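Local coordinates for uncharacterized protein (Vibrio parahaemolyticus, PDB 1ZBP), which is of unknown function but belongs to the ImpE family, some of whose members are linked to type VI secretion, and probably acts as an accessory protein, at residues G11-A16 with A217-R222; I38-I43 with T182-S187; G45-A50 with A77-K82; D149-G154 with T209-E214; H205-Y210 with G239-L244. All coordinates share one frame; numbering follows the deposited sequence.

Interaction 1: G11-A16 with A217-R222; sequences GQLQQA and AQKLGR
G11 meets L220 and R222 through its backbone, while L13 brings its side chain against K219 and L220. The apolar part is a small group of methyl and methylene contacts. L13 holds CG anti to the backbone N (chi1 -168°) and divides its two branches between two partners: CD1 touches L220 CD2 at 4.1 Å, and CD2 meets K219 CD, also at 4.1 Å, with the two side chains crossing at about a right angle. The other branch of L220 turns to the backbone, where CD1 lies 3.9 Å from G11 CA.

The polar part gathers at the ends of two helical turns. G11, at positive phi, is the C-prime residue of a Schellman motif and sends its N-H to L8 O. The extended side chain of R222 brings NH1 to the same carbonyl oxygen, and G11 CA lies at the edge of the guanidinium, 3.1 Å from NH1. A second Schellman motif ends at G221, after helix 216-219. The ammonium of K219 goes on past L13 to bond to D44 O.

This surface contact sets helix 216-219 and the residues after it against G11 and L13, which opens helix 13-25, beside I43 and D44 of helix 31-44.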
# COMPACT_ATOMS: atom_id res chain seq x y z
N GLY A 11 -20.37 -4.71 -0.21
CA GLY A 11 -19.39 -3.86 -0.85
C GLY A 11 -19.76 -2.40 -0.83
O GLY A 11 -19.28 -1.62 -1.65
N GLN A 12 -20.63 -2.01 0.10
CA GLN A 12 -21.05 -0.62 0.20
C GLN A 12 -20.27 0.10 1.29
O GLN A 12 -20.63 0.05 2.47
CB GLN A 12 -22.55 -0.55 0.49
CG GLN A 12 -23.27 0.54 -0.29
CD GLN A 12 -23.40 0.20 -1.77
OE1 GLN A 12 -23.73 1.06 -2.59
NE2 GLN A 12 -23.14 -1.06 -2.12
N LEU A 13 -19.19 0.78 0.89
CA LEU A 13 -18.33 1.50 1.82
C LEU A 13 -18.97 2.80 2.29
O LEU A 13 -19.01 3.07 3.48
CB LEU A 13 -16.97 1.80 1.17
CG LEU A 13 -15.87 2.30 2.12
CD1 LEU A 13 -15.56 1.24 3.16
CD2 LEU A 13 -14.62 2.64 1.32
N GLN A 14 -19.47 3.61 1.36
CA GLN A 14 -20.09 4.87 1.73
C GLN A 14 -21.25 4.65 2.71
O GLN A 14 -21.33 5.31 3.75
CB GLN A 14 -20.59 5.61 0.49
CG GLN A 14 -19.49 5.93 -0.51
CD GLN A 14 -18.27 6.55 0.14
OE1 GLN A 14 -17.49 5.87 0.81
NE2 GLN A 14 -18.10 7.86 -0.04
N GLN A 15 -22.14 3.71 2.38
CA GLN A 15 -23.29 3.41 3.23
C GLN A 15 -22.85 2.94 4.62
O GLN A 15 -23.43 3.34 5.63
CB GLN A 15 -24.17 2.33 2.58
CG GLN A 15 -25.22 1.70 3.51
CD GLN A 15 -26.11 0.67 2.83
OE1 GLN A 15 -25.62 -0.20 2.10
NE2 GLN A 15 -27.41 0.74 3.08
N ALA A 16 -21.83 2.09 4.66
CA ALA A 16 -21.30 1.56 5.91
C ALA A 16 -20.85 2.69 6.84
O ALA A 16 -20.97 2.59 8.06
CB ALA A 16 -20.15 0.60 5.64
N ALA A 217 -15.19 -0.73 -4.42
CA ALA A 217 -14.72 -2.10 -4.59
C ALA A 217 -13.20 -2.11 -4.68
O ALA A 217 -12.55 -3.05 -4.23
CB ALA A 217 -15.33 -2.73 -5.85
N GLN A 218 -12.63 -1.06 -5.26
CA GLN A 218 -11.18 -0.95 -5.39
C GLN A 218 -10.54 -0.65 -4.01
O GLN A 218 -9.54 -1.26 -3.63
CB GLN A 218 -10.84 0.15 -6.40
CG GLN A 218 -11.13 -0.28 -7.84
CD GLN A 218 -11.50 0.87 -8.77
OE1 GLN A 218 -11.24 2.04 -8.48
NE2 GLN A 218 -12.10 0.53 -9.90
N LYS A 219 -11.15 0.26 -3.26
CA LYS A 219 -10.65 0.60 -1.95
C LYS A 219 -10.71 -0.60 -1.03
O LYS A 219 -9.80 -0.84 -0.24
CB LYS A 219 -11.45 1.76 -1.37
CG LYS A 219 -11.23 3.06 -2.12
CD LYS A 219 -12.02 4.19 -1.49
CE LYS A 219 -11.89 5.46 -2.31
NZ LYS A 219 -12.78 6.53 -1.77
N LEU A 220 -11.79 -1.37 -1.12
CA LEU A 220 -11.95 -2.55 -0.29
C LEU A 220 -11.06 -3.70 -0.76
O LEU A 220 -10.90 -4.71 -0.07
CB LEU A 220 -13.41 -3.01 -0.29
CG LEU A 220 -14.41 -2.20 0.57
CD1 LEU A 220 -15.82 -2.57 0.14
CD2 LEU A 220 -14.20 -2.50 2.05
N GLY A 221 -10.46 -3.52 -1.94
CA GLY A 221 -9.60 -4.55 -2.49
C GLY A 221 -10.37 -5.74 -3.01
O GLY A 221 -9.87 -6.85 -2.99
N ARG A 222 -11.59 -5.50 -3.49
CA ARG A 222 -12.43 -6.58 -3.99
C ARG A 222 -12.47 -6.68 -5.52
O ARG A 222 -13.33 -7.34 -6.08
CB ARG A 222 -13.85 -6.44 -3.42
CG ARG A 222 -13.93 -6.81 -1.94
CD ARG A 222 -15.24 -6.40 -1.30
NE ARG A 222 -15.33 -6.86 0.09
CZ ARG A 222 -16.26 -6.46 0.95
NH1 ARG A 222 -17.18 -5.58 0.58
NH2 ARG A 222 -16.27 -6.93 2.19

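Interaction 2: I38-I43 with T182-S187; sequences IELLCI and TSLLES
E39 and L185 bring their backbones close, CA to CA 5.1 Å, where helix 38-43 passes a single helical turn at 184-187 that lacks regular helical bonds. Helix 31-44 belongs to a mainly helical N-terminal part whose successive antiparallel helices are consistent with a TPR-like array, and the turn lies in the connection between strands 173-178 and 189-196.

L185 carries most of the apolar contact. Its CG is anti to the backbone N (chi1 178°); of the branches, L185 CD1 packs on C42 CB at 3.6 Å and on I43 CG1 at 4.0 Å. Nearer the backbone, the extended E39 side chain lays its methylene CG on L185 CB at 3.5 Å. L40 adds a looser methyl contact, CD2 to L184 CD1 at 4.3 Å, and L8 also covers L184.

No hydrogen bond crosses the interface; the side-chain bonds lie within 182-187, while R190 holds E186 O and S187 O. S183 OG appears to accept from E186 N in an ST motif, though its position is less certain. E186 OE1 in turn holds the loop start: T182 N, at 3.0 Å, and T182 OG1, at 2.9 Å, both reach it from the same face of the carboxylate.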
# COMPACT_ATOMS: atom_id res chain seq x y z
N ILE A 38 -13.13 4.56 12.28
CA ILE A 38 -11.79 5.01 11.90
C ILE A 38 -11.19 4.07 10.85
O ILE A 38 -10.54 4.52 9.89
CB ILE A 38 -10.84 5.05 13.13
CG1 ILE A 38 -11.31 6.12 14.12
CG2 ILE A 38 -9.41 5.37 12.69
CD1 ILE A 38 -10.71 5.98 15.49
N GLU A 39 -11.40 2.77 11.04
CA GLU A 39 -10.87 1.79 10.10
C GLU A 39 -11.45 2.01 8.71
O GLU A 39 -10.71 2.11 7.73
CB GLU A 39 -11.17 0.36 10.59
CG GLU A 39 -10.16 -0.17 11.59
CD GLU A 39 -10.42 -1.61 11.99
OE1 GLU A 39 -9.51 -2.24 12.57
OE2 GLU A 39 -11.54 -2.12 11.74
N LEU A 40 -12.77 2.11 8.63
CA LEU A 40 -13.44 2.31 7.36
C LEU A 40 -13.14 3.69 6.76
O LEU A 40 -13.46 3.96 5.60
CB LEU A 40 -14.96 2.11 7.51
CG LEU A 40 -15.36 0.76 8.15
CD1 LEU A 40 -16.88 0.63 8.19
CD2 LEU A 40 -14.75 -0.40 7.37
N LEU A 41 -12.55 4.57 7.56
CA LEU A 41 -12.18 5.90 7.09
C LEU A 41 -10.84 5.84 6.36
O LEU A 41 -10.60 6.56 5.38
CB LEU A 41 -12.09 6.88 8.27
CG LEU A 41 -13.42 7.50 8.69
CD1 LEU A 41 -13.24 8.29 9.97
CD2 LEU A 41 -13.95 8.41 7.57
N CYS A 42 -9.95 4.97 6.84
CA CYS A 42 -8.65 4.81 6.21
C CYS A 42 -8.81 4.11 4.86
O CYS A 42 -8.11 4.43 3.89
CB CYS A 42 -7.71 4.02 7.12
SG CYS A 42 -7.30 4.92 8.62
N ILE A 43 -9.74 3.16 4.79
CA ILE A 43 -10.00 2.44 3.56
C ILE A 43 -10.54 3.42 2.50
O ILE A 43 -10.21 3.31 1.32
CB ILE A 43 -11.03 1.31 3.77
CG1 ILE A 43 -10.49 0.29 4.77
CG2 ILE A 43 -11.33 0.62 2.45
CD1 ILE A 43 -11.47 -0.81 5.10
N THR A 182 -6.43 -9.50 10.47
CA THR A 182 -7.14 -9.85 11.69
C THR A 182 -8.00 -8.68 12.11
O THR A 182 -8.36 -8.56 13.28
CB THR A 182 -6.14 -10.22 12.79
OG1 THR A 182 -5.32 -9.09 13.10
CG2 THR A 182 -5.24 -11.36 12.31
N SER A 183 -8.34 -7.85 11.14
CA SER A 183 -9.16 -6.67 11.39
C SER A 183 -9.58 -6.14 10.04
O SER A 183 -8.96 -6.45 9.04
CB SER A 183 -8.34 -5.61 12.11
OG SER A 183 -7.51 -4.94 11.17
N LEU A 184 -10.62 -5.31 10.04
CA LEU A 184 -11.15 -4.71 8.82
C LEU A 184 -10.08 -3.96 8.01
O LEU A 184 -9.79 -4.30 6.86
CB LEU A 184 -12.29 -3.73 9.17
CG LEU A 184 -13.38 -4.18 10.16
CD1 LEU A 184 -14.09 -2.96 10.72
CD2 LEU A 184 -14.38 -5.12 9.47
N LEU A 185 -9.50 -2.93 8.63
CA LEU A 185 -8.48 -2.12 7.96
C LEU A 185 -7.28 -2.96 7.50
O LEU A 185 -6.76 -2.75 6.40
CB LEU A 185 -8.01 -1.02 8.91
CG LEU A 185 -6.89 -0.09 8.42
CD1 LEU A 185 -7.20 0.43 7.01
CD2 LEU A 185 -6.75 1.06 9.39
N GLU A 186 -6.85 -3.90 8.33
CA GLU A 186 -5.72 -4.73 7.96
C GLU A 186 -5.93 -5.49 6.64
O GLU A 186 -4.99 -6.04 6.08
CB GLU A 186 -5.39 -5.72 9.08
CG GLU A 186 -4.86 -5.08 10.36
CD GLU A 186 -4.24 -6.09 11.30
OE1 GLU A 186 -4.41 -7.30 11.03
OE2 GLU A 186 -3.59 -5.70 12.29
N SER A 187 -7.17 -5.52 6.14
CA SER A 187 -7.43 -6.20 4.88
C SER A 187 -6.72 -5.48 3.73
O SER A 187 -6.26 -6.14 2.79
CB SER A 187 -8.95 -6.30 4.61
OG SER A 187 -9.55 -5.02 4.59

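Interaction 3: G45-A50 with A77-K82; sequences GDFERA and AAQARK
A78 O accepts the helical bond from K82 N at 3.1 Å, and F47 CE2, from the other helix, packs 3.6 Å from the same oxygen. The phenyl ring carries most of the contact. Its CE1 touches A78 CB at 3.7 Å, and the peptide carbon A78 C lies over one face, offset toward the rim. On the opposite face, above the ring centre, stands G45 O, from the residue that leaves the preceding helix at positive phi. The ring is therefore held between a backbone carbonyl of its own segment and the last turns of helix 65-84.

Two long side chains flank the ring. Q79 bends at chi2 (67°), which turns CD toward the ring; Q79 OE1 lies 3.3 Å from F47 CD2, with the amide plane 89° from that of the ring. K82 runs by the edge, where its CD is 3.6 Å from F47 CE2; its ammonium comes no closer than 3.8 Å to G45 O. W189, on strand 189-196, also packs on F47 and A78.

Just before F47, D46 occupies the N-cap position, and its OD1 accepts from R49 N at 3.2 Å from above the carboxylate plane. The contact pairs the capped start of helix 47-60 with the last turns of helix 65-84, closing an antiparallel alpha-helical hairpin.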
# COMPACT_ATOMS: atom_id res chain seq x y z
N GLY A 45 -9.83 6.46 2.36
CA GLY A 45 -8.77 7.39 2.03
C GLY A 45 -8.90 8.76 2.68
O GLY A 45 -8.02 9.61 2.52
N ASP A 46 -10.00 9.00 3.39
CA ASP A 46 -10.18 10.29 4.05
C ASP A 46 -9.27 10.29 5.28
O ASP A 46 -9.70 10.00 6.40
CB ASP A 46 -11.64 10.49 4.48
CG ASP A 46 -11.96 11.95 4.79
OD1 ASP A 46 -11.04 12.70 5.15
OD2 ASP A 46 -13.15 12.34 4.70
N PHE A 47 -8.00 10.62 5.06
CA PHE A 47 -7.03 10.62 6.15
C PHE A 47 -7.24 11.78 7.13
O PHE A 47 -7.16 11.60 8.35
CB PHE A 47 -5.61 10.65 5.59
CG PHE A 47 -5.34 9.58 4.57
CD1 PHE A 47 -5.54 8.24 4.87
CD2 PHE A 47 -4.90 9.91 3.29
CE1 PHE A 47 -5.30 7.25 3.92
CE2 PHE A 47 -4.66 8.93 2.33
CZ PHE A 47 -4.87 7.60 2.65
N GLU A 48 -7.50 12.97 6.60
CA GLU A 48 -7.69 14.15 7.45
C GLU A 48 -8.77 13.89 8.51
O GLU A 48 -8.60 14.25 9.68
CB GLU A 48 -8.06 15.35 6.57
CG GLU A 48 -8.12 16.68 7.30
CD GLU A 48 -8.12 17.87 6.34
OE1 GLU A 48 -8.97 17.90 5.42
OE2 GLU A 48 -7.28 18.78 6.52
N ARG A 49 -9.86 13.23 8.11
CA ARG A 49 -10.96 12.90 9.00
C ARG A 49 -10.55 11.78 9.97
O ARG A 49 -10.75 11.89 11.19
CB ARG A 49 -12.18 12.45 8.17
CG ARG A 49 -13.46 12.14 8.94
CD ARG A 49 -14.03 13.38 9.62
NE ARG A 49 -15.39 13.16 10.13
CZ ARG A 49 -16.06 14.03 10.88
NH1 ARG A 49 -15.49 15.19 11.22
NH2 ARG A 49 -17.29 13.75 11.29
N ALA A 50 -9.98 10.70 9.44
CA ALA A 50 -9.54 9.57 10.25
C ALA A 50 -8.63 10.04 11.38
O ALA A 50 -8.71 9.56 12.51
CB ALA A 50 -8.80 8.55 9.38
N ALA A 77 1.84 7.84 7.25
CA ALA A 77 2.56 7.18 6.15
C ALA A 77 1.68 7.14 4.90
O ALA A 77 2.15 7.46 3.81
CB ALA A 77 2.96 5.76 6.56
N ALA A 78 0.41 6.78 5.06
CA ALA A 78 -0.53 6.70 3.95
C ALA A 78 -0.77 8.07 3.35
O ALA A 78 -1.14 8.20 2.17
CB ALA A 78 -1.84 6.10 4.39
N GLN A 79 -0.58 9.11 4.16
CA GLN A 79 -0.78 10.45 3.64
C GLN A 79 0.44 10.81 2.80
O GLN A 79 0.30 11.39 1.72
CB GLN A 79 -0.96 11.45 4.77
CG GLN A 79 -1.16 12.86 4.25
CD GLN A 79 -2.47 13.04 3.51
OE1 GLN A 79 -3.55 12.82 4.07
NE2 GLN A 79 -2.38 13.43 2.25
N ALA A 80 1.62 10.46 3.29
CA ALA A 80 2.84 10.77 2.54
C ALA A 80 2.82 10.06 1.18
O ALA A 80 3.34 10.58 0.19
CB ALA A 80 4.09 10.37 3.35
N ARG A 81 2.21 8.88 1.13
CA ARG A 81 2.12 8.11 -0.11
C ARG A 81 1.13 8.76 -1.07
O ARG A 81 1.39 8.85 -2.27
CB ARG A 81 1.69 6.66 0.19
CG ARG A 81 1.23 5.85 -1.01
CD ARG A 81 0.91 4.45 -0.51
NE ARG A 81 0.52 3.51 -1.55
CZ ARG A 81 -0.72 3.08 -1.74
NH1 ARG A 81 -1.71 3.52 -0.96
NH2 ARG A 81 -0.97 2.16 -2.67
N LYS A 82 -0.00 9.21 -0.55
CA LYS A 82 -0.97 9.85 -1.43
C LYS A 82 -0.33 11.12 -1.97
O LYS A 82 -0.59 11.52 -3.10
CB LYS A 82 -2.25 10.20 -0.67
CG LYS A 82 -3.40 10.58 -1.59
CD LYS A 82 -4.72 10.68 -0.84
CE LYS A 82 -4.97 12.07 -0.30
NZ LYS A 82 -6.31 12.15 0.34

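Interaction 4: D149-G154 with T209-E214; sequences DDRLGG and TYVDSE
D149 and Y210 slide past each other in opposite directions, with carboxylate and ring planes only 20° apart. They join two loops with classic turns: D149 heads an Asx turn and Asx motif, and residues Y210 to S213 form a type I beta turn. D149 CB sits 3.4 Å from Y210 CE1, while OD1 lies over one face of the ring, offset toward the rim. L152 comes from a different direction, placing CD2 at the ring edge, in plane, 3.9 Å from Y210 CE1. The phenol is thus covered on a face and a side, and its hydroxyl is hydrogen-bonded to D147.

The D149 carboxylate is itself fixed within its loop. D149 OD2 accepts from R151 N, which stands above the carboxylate plane, and from L152 N at 2.9 Å through the anti lone pair. This double grip orients the group that faces the tyrosine.

R151 bends at chi2 and chi3 and carries its guanidinium across to the turn. V211 CG1 lies in the guanidinium plane at its edge, close to NH1, and L236 of strand 235-239 packs on the side chain as well. D212 completes the approach with a salt bridge whose two planes stand 64° apart: R151 NH2 donates to D212 OD2 at 3.0 Å on the syn lone pair, with an N-H...O angle of 142°.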
# COMPACT_ATOMS: atom_id res chain seq x y z
N ASP A 149 1.64 -3.02 -12.19
CA ASP A 149 1.52 -1.56 -12.20
C ASP A 149 2.82 -0.95 -12.73
O ASP A 149 3.91 -1.41 -12.36
CB ASP A 149 1.30 -1.08 -10.76
CG ASP A 149 0.96 0.39 -10.66
OD1 ASP A 149 -0.22 0.75 -10.84
OD2 ASP A 149 1.88 1.18 -10.42
N ASP A 150 2.74 0.07 -13.57
CA ASP A 150 3.96 0.70 -14.12
C ASP A 150 4.58 1.77 -13.23
O ASP A 150 5.71 2.18 -13.45
CB ASP A 150 3.69 1.28 -15.50
CG ASP A 150 3.66 0.23 -16.57
OD1 ASP A 150 2.85 0.38 -17.51
OD2 ASP A 150 4.44 -0.75 -16.46
N ARG A 151 3.83 2.22 -12.23
CA ARG A 151 4.33 3.22 -11.30
C ARG A 151 5.23 2.51 -10.26
O ARG A 151 6.36 2.94 -10.00
CB ARG A 151 3.16 3.93 -10.60
CG ARG A 151 3.50 4.54 -9.24
CD ARG A 151 3.63 6.04 -9.31
NE ARG A 151 2.42 6.63 -9.87
CZ ARG A 151 1.22 6.51 -9.32
NH1 ARG A 151 1.09 5.83 -8.19
NH2 ARG A 151 0.15 7.03 -9.90
N LEU A 152 4.72 1.42 -9.69
CA LEU A 152 5.47 0.66 -8.69
C LEU A 152 6.61 -0.16 -9.28
O LEU A 152 7.69 -0.24 -8.69
CB LEU A 152 4.51 -0.24 -7.90
CG LEU A 152 3.97 0.29 -6.56
CD1 LEU A 152 3.96 1.81 -6.53
CD2 LEU A 152 2.59 -0.30 -6.32
N GLY A 153 6.37 -0.77 -10.44
CA GLY A 153 7.39 -1.57 -11.11
C GLY A 153 8.09 -2.62 -10.27
O GLY A 153 7.48 -3.60 -9.85
N GLY A 154 9.38 -2.43 -10.02
CA GLY A 154 10.10 -3.40 -9.22
C GLY A 154 10.17 -2.97 -7.77
O GLY A 154 11.14 -3.28 -7.08
N THR A 209 -3.66 -2.30 -1.71
CA THR A 209 -4.38 -1.76 -2.87
C THR A 209 -3.58 -0.64 -3.54
O THR A 209 -2.75 -0.02 -2.90
CB THR A 209 -5.75 -1.21 -2.43
OG1 THR A 209 -6.56 -0.97 -3.59
CG2 THR A 209 -5.58 0.09 -1.68
N TYR A 210 -3.82 -0.38 -4.82
CA TYR A 210 -3.10 0.70 -5.49
C TYR A 210 -3.50 2.07 -4.98
O TYR A 210 -4.60 2.25 -4.48
CB TYR A 210 -3.32 0.61 -7.01
CG TYR A 210 -2.61 -0.56 -7.61
CD1 TYR A 210 -1.22 -0.68 -7.53
CD2 TYR A 210 -3.33 -1.60 -8.20
CE1 TYR A 210 -0.57 -1.81 -8.02
CE2 TYR A 210 -2.69 -2.72 -8.67
CZ TYR A 210 -1.31 -2.82 -8.58
OH TYR A 210 -0.69 -3.93 -9.08
N VAL A 211 -2.61 3.04 -5.14
CA VAL A 211 -2.86 4.40 -4.66
C VAL A 211 -3.98 5.13 -5.41
O VAL A 211 -4.67 5.97 -4.83
CB VAL A 211 -1.54 5.25 -4.69
CG1 VAL A 211 -1.14 5.59 -6.12
CG2 VAL A 211 -1.71 6.49 -3.84
N ASP A 212 -4.17 4.80 -6.68
CA ASP A 212 -5.22 5.44 -7.47
C ASP A 212 -6.62 4.83 -7.31
O ASP A 212 -7.59 5.38 -7.82
CB ASP A 212 -4.85 5.43 -8.96
CG ASP A 212 -3.73 6.40 -9.28
OD1 ASP A 212 -3.92 7.62 -9.07
OD2 ASP A 212 -2.66 5.95 -9.74
N SER A 213 -6.74 3.71 -6.60
CA SER A 213 -8.05 3.09 -6.44
C SER A 213 -9.11 4.11 -6.04
O SER A 213 -8.93 4.88 -5.09
CB SER A 213 -7.97 1.92 -5.44
OG SER A 213 -7.25 2.26 -4.29
N GLU A 214 -10.22 4.12 -6.79
CA GLU A 214 -11.32 5.07 -6.60
C GLU A 214 -12.69 4.51 -6.14
O GLU A 214 -13.30 5.03 -5.21
CB GLU A 214 -11.52 5.89 -7.89
CG GLU A 214 -12.76 6.79 -7.92
CD GLU A 214 -12.77 7.82 -6.80
OE1 GLU A 214 -13.04 7.45 -5.64
OE2 GLU A 214 -12.49 9.01 -7.09

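Interaction 5: H205-Y210 with G239-L244; sequences HMPMTY and GLKCWL
K241 crosses P207 and the Y210 ring obliquely, and its chain makes a different contact at almost every atom. K241 CB, the first atom, is 3.7 Å from the hydroxyl oxygen Y210 OH. K241 CG is anti to the carbonyl carbon (chi1 -62°) and comes over the face of the Y210 ring, 3.8 Å from its centroid and 19° off the ring normal, a CH-pi contact. Beyond it the chain is fully extended. CD passes near P207 O, K241 CE stands 3.6 Å from T209 O, and K241 NZ makes a weak hydrogen bond to P207 O at 3.2 Å. The ammonium has a stronger partner in E157, with which it forms a salt bridge.

Backbone bonds hold the two segments in place around this side chain. Y210 N donates to G239 O at 2.9 Å, and K241 N gives a weak bond to M208 O at 3.3 Å, on either side of the single beta bridge between T209 and L240. At the ring tip, C242 N donates weakly to Y210 OH. L240 CD1 rests 3.7 Å from M208 O.

The lysine is buried, and the E157 carboxylate probably offsets the cost of burying its charge; P207 O adds a weak bond to the ammonium, while CG, an apolar methylene, packs on the tyrosine face.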
# COMPACT_ATOMS: atom_id res chain seq x y z
N HIS A 205 3.64 -2.33 7.62
CA HIS A 205 2.40 -2.60 6.91
C HIS A 205 2.60 -2.27 5.44
O HIS A 205 3.32 -1.31 5.10
CB HIS A 205 1.26 -1.76 7.47
CG HIS A 205 0.86 -2.14 8.86
ND1 HIS A 205 -0.35 -2.73 9.15
CD2 HIS A 205 1.53 -2.07 10.04
CE1 HIS A 205 -0.41 -3.00 10.44
NE2 HIS A 205 0.72 -2.62 11.00
N MSE A 206 1.97 -3.06 4.59
CA MSE A 206 2.04 -2.89 3.15
C MSE A 206 0.65 -2.56 2.61
O MSE A 206 -0.31 -3.31 2.84
CB MSE A 206 2.52 -4.19 2.49
CG MSE A 206 2.56 -4.12 0.97
SE MSE A 206 3.30 -5.68 0.09
CE MSE A 206 5.19 -5.29 0.25
N PRO A 207 0.51 -1.43 1.91
CA PRO A 207 -0.83 -1.15 1.40
C PRO A 207 -1.12 -2.25 0.36
O PRO A 207 -0.33 -2.47 -0.55
CB PRO A 207 -0.70 0.26 0.80
CG PRO A 207 0.74 0.35 0.42
CD PRO A 207 1.43 -0.33 1.59
N MSE A 208 -2.24 -2.94 0.54
CA MSE A 208 -2.66 -4.05 -0.31
C MSE A 208 -3.39 -3.60 -1.59
O MSE A 208 -3.70 -4.42 -2.44
CB MSE A 208 -3.56 -4.97 0.51
CG MSE A 208 -3.17 -6.44 0.54
SE MSE A 208 -1.30 -6.81 0.94
CE MSE A 208 -1.35 -8.71 0.49
N THR A 209 -3.66 -2.30 -1.71
CA THR A 209 -4.38 -1.76 -2.87
C THR A 209 -3.58 -0.64 -3.54
O THR A 209 -2.75 -0.02 -2.90
CB THR A 209 -5.75 -1.21 -2.43
OG1 THR A 209 -6.56 -0.97 -3.59
CG2 THR A 209 -5.58 0.09 -1.68
N TYR A 210 -3.82 -0.38 -4.82
CA TYR A 210 -3.10 0.70 -5.49
C TYR A 210 -3.50 2.07 -4.98
O TYR A 210 -4.60 2.25 -4.48
CB TYR A 210 -3.32 0.61 -7.01
CG TYR A 210 -2.61 -0.56 -7.61
CD1 TYR A 210 -1.22 -0.68 -7.53
CD2 TYR A 210 -3.33 -1.60 -8.20
CE1 TYR A 210 -0.57 -1.81 -8.02
CE2 TYR A 210 -2.69 -2.72 -8.67
CZ TYR A 210 -1.31 -2.82 -8.58
OH TYR A 210 -0.69 -3.93 -9.08
N GLY A 239 -7.40 -0.86 -7.23
CA GLY A 239 -7.86 -1.99 -6.44
C GLY A 239 -6.72 -2.90 -6.01
O GLY A 239 -5.58 -2.46 -5.94
N LEU A 240 -7.04 -4.16 -5.75
CA LEU A 240 -6.09 -5.18 -5.30
C LEU A 240 -4.84 -5.33 -6.20
O LEU A 240 -4.96 -5.45 -7.40
CB LEU A 240 -6.83 -6.53 -5.20
CG LEU A 240 -6.07 -7.67 -4.52
CD1 LEU A 240 -5.90 -7.34 -3.03
CD2 LEU A 240 -6.82 -8.98 -4.70
N LYS A 241 -3.65 -5.32 -5.62
CA LYS A 241 -2.45 -5.46 -6.42
C LYS A 241 -2.36 -6.85 -7.03
O LYS A 241 -2.84 -7.83 -6.45
CB LYS A 241 -1.21 -5.14 -5.57
CG LYS A 241 -1.17 -3.70 -5.02
CD LYS A 241 0.13 -3.36 -4.30
CE LYS A 241 0.12 -1.92 -3.77
NZ LYS A 241 1.42 -1.54 -3.09
N CYS A 242 -1.73 -6.94 -8.20
CA CYS A 242 -1.58 -8.21 -8.93
C CYS A 242 -0.11 -8.09 -9.35
O CYS A 242 0.29 -7.04 -9.83
CB CYS A 242 -2.55 -8.25 -10.15
SG CYS A 242 -3.33 -9.89 -10.68
N TRP A 243 0.69 -9.13 -9.13
CA TRP A 243 2.11 -9.14 -9.46
C TRP A 243 2.42 -10.14 -10.57
O TRP A 243 1.75 -11.16 -10.71
CB TRP A 243 2.98 -9.52 -8.23
CG TRP A 243 3.18 -8.42 -7.20
CD1 TRP A 243 2.60 -7.20 -7.19
CD2 TRP A 243 4.02 -8.48 -6.03
NE1 TRP A 243 3.01 -6.48 -6.09
CE2 TRP A 243 3.89 -7.25 -5.37
CE3 TRP A 243 4.87 -9.46 -5.49
CZ2 TRP A 243 4.57 -6.96 -4.18
CZ3 TRP A 243 5.55 -9.17 -4.30
CH2 TRP A 243 5.39 -7.93 -3.67
N LEU A 244 3.45 -9.83 -11.34
CA LEU A 244 3.89 -10.71 -12.40
C LEU A 244 5.01 -11.56 -11.79
O LEU A 244 6.08 -11.05 -11.50
CB LEU A 244 4.44 -9.87 -13.55
CG LEU A 244 4.85 -10.61 -14.83
CD1 LEU A 244 3.62 -11.33 -15.43
CD2 LEU A 244 5.43 -9.62 -15.83

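Interaction 5 is the buried one, near the centre of the chain, and combines backbone bonds with a charged side chain. It shares T209 and Y210 with interaction 4, so one tyrosine serves both; interaction 4 adds a salt bridge between loops. None of interactions 1 to 3 has a hydrogen bond across its segments. Interactions 2 and 3 are partly buried and mainly apolar; their first segments lie on successive helices 31-44 and 47-60, and L41 and C42 touch A50. Interaction 1, at the surface, combines methyl contacts with an arginine edge against a glycine. R81 NH2, probably hydrogen-bonded to T209 O, joins 77-82 to interactions 4 and 5, and Q218 O ties interaction 1 to T209 OG1.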